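Local coordinates for glyoxalase family protein, putative (Bacillus anthracis, PDB 2QQZ) that is of unknown function but belongs to the glyoxalase/bleomycin resistance protein/dioxygenase superfamily and forms a two-chain assembly, at residues Lys82-Phe86 / Glu120-Asn124. Numbering follows the deposited sequence. Where two conformers were deposited one is given.
Sequences KIDEF and EFMEN
Glu-123 reaches from strand 118-124 to the first turn of helix 83-92 and takes two backbone N-H groups with its carboxylate. Glu-123 OE1 accepts from Ile-83 N at 3.0 Å, nearly straight at 173°. Glu-123 OE2 accepts from Lys-82 N, the N-cap residue, also at 3.0 Å. Both donors meet the carboxylate from out of its plane. CG lies anti to the backbone N (chi1 -171°) and the chain beyond it is extended, which carries the acid across to the helix start. In one of the two deposited conformers of Asp-84, a water donates to both Glu-123 OE1 and Asp-84 OD1; this bridge is therefore tentative.

Ile-83 runs past Glu-123 in the opposite direction. Its CG2 lies along CB of Glu-123, while Ile-83 CD1 ends against the strand backbone, 3.5 Å from CA of Met-122, a selenomethionine. Phe-86 and Phe-121 form a T-shaped pair with planes at 74°. The edge atom CE2 of Phe-86 sits over the centre of the Phe-121 ring, 3.6 Å above its plane. Val-80 and Ile-8 of the second subunit pack against both phenylalanine side chains.

The contact thus packs the helix against the last strand within a beta-alpha-beta-beta-beta module, the arrangement characteristic of this superfamily. The negative carboxylate holds two N-H groups at the helix N-terminus and probably interacts favourably with the helix dipole.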
# COMPACT_ATOMS: atom_id res chain seq x y z
N LYS A 82 -11.52 17.19 -1.18
CA LYS A 82 -11.85 18.22 -0.18
C LYS A 82 -11.08 17.93 1.10
O LYS A 82 -11.63 17.92 2.19
CB LYS A 82 -13.38 18.24 0.07
CG LYS A 82 -13.97 19.56 0.52
CD LYS A 82 -14.53 20.28 -0.59
CE LYS A 82 -14.66 21.77 -0.29
NZ LYS A 82 -15.78 22.13 0.61
N ILE A 83 -9.78 17.66 0.95
CA ILE A 83 -8.93 17.25 2.07
C ILE A 83 -8.97 18.18 3.31
O ILE A 83 -8.88 17.69 4.44
CB ILE A 83 -7.44 17.07 1.61
CG1 ILE A 83 -6.64 16.37 2.68
CG2 ILE A 83 -6.82 18.42 1.20
CD1 ILE A 83 -5.51 15.50 2.10
N ASP A 84 -9.10 19.48 3.02
CA ASP A 84 -9.24 20.53 3.99
C ASP A 84 -10.30 20.14 5.01
O ASP A 84 -10.03 20.02 6.21
CB ASP A 84 -9.57 21.88 3.29
CG ASP A 84 -10.48 21.74 2.00
OD1 ASP A 84 -10.07 21.05 1.03
OD2 ASP A 84 -11.57 22.38 1.93
N GLU A 85 -11.49 19.89 4.49
CA GLU A 85 -12.70 19.57 5.24
C GLU A 85 -12.60 18.16 5.89
O GLU A 85 -13.07 17.94 7.01
CB GLU A 85 -13.89 19.65 4.29
CG GLU A 85 -15.21 19.47 4.96
CD GLU A 85 -16.37 19.25 3.96
OE1 GLU A 85 -16.47 20.03 2.97
OE2 GLU A 85 -17.18 18.31 4.18
N PHE A 86 -11.98 17.22 5.19
CA PHE A 86 -11.74 15.89 5.76
C PHE A 86 -10.88 16.02 7.00
O PHE A 86 -11.22 15.46 8.05
CB PHE A 86 -11.07 15.01 4.74
CG PHE A 86 -10.67 13.65 5.25
CD1 PHE A 86 -11.64 12.74 5.66
CD2 PHE A 86 -9.33 13.26 5.23
CE1 PHE A 86 -11.29 11.46 6.07
CE2 PHE A 86 -8.97 12.00 5.63
CZ PHE A 86 -9.97 11.09 6.05
N GLU A 120 -1.28 8.00 5.16
CA GLU A 120 -1.20 9.33 4.57
C GLU A 120 -2.46 9.62 3.76
O GLU A 120 -3.04 8.72 3.11
CB GLU A 120 -0.01 9.37 3.65
CG GLU A 120 0.06 10.71 2.80
CD GLU A 120 1.20 10.66 1.82
OE1 GLU A 120 2.12 9.80 2.04
OE2 GLU A 120 1.16 11.43 0.82
N PHE A 121 -2.94 10.86 3.88
CA PHE A 121 -4.02 11.40 3.06
C PHE A 121 -3.49 12.56 2.23
O PHE A 121 -2.73 13.42 2.75
CB PHE A 121 -5.16 11.80 3.97
CG PHE A 121 -5.71 10.65 4.77
CD1 PHE A 121 -6.47 9.64 4.15
CD2 PHE A 121 -5.45 10.54 6.13
CE1 PHE A 121 -6.99 8.59 4.88
CE2 PHE A 121 -5.95 9.48 6.84
CZ PHE A 121 -6.72 8.51 6.21
N MSE A 122 -3.84 12.57 0.93
CA MSE A 122 -3.38 13.62 0.03
C MSE A 122 -4.42 14.06 -1.00
O MSE A 122 -5.28 13.28 -1.35
CB MSE A 122 -2.19 13.13 -0.76
CG MSE A 122 -2.48 11.84 -1.52
SE MSE A 122 -0.94 11.61 -2.72
CE MSE A 122 -1.57 12.75 -4.23
N GLU A 123 -4.29 15.29 -1.50
CA GLU A 123 -5.06 15.76 -2.65
C GLU A 123 -4.20 16.70 -3.46
O GLU A 123 -3.42 17.48 -2.90
CB GLU A 123 -6.35 16.43 -2.15
CG GLU A 123 -7.34 16.77 -3.26
CD GLU A 123 -8.56 17.49 -2.76
OE1 GLU A 123 -8.51 18.12 -1.68
OE2 GLU A 123 -9.60 17.45 -3.46
N ASN A 124 -4.31 16.65 -4.79
CA ASN A 124 -3.67 17.71 -5.58
C ASN A 124 -4.25 19.08 -5.28
O ASN A 124 -5.47 19.24 -5.03
CB ASN A 124 -3.77 17.39 -7.07
CG ASN A 124 -3.17 16.04 -7.38
OD1 ASN A 124 -2.15 15.67 -6.82
ND2 ASN A 124 -3.82 15.29 -8.24
O HOH W 1 -9.48 20.51 -1.53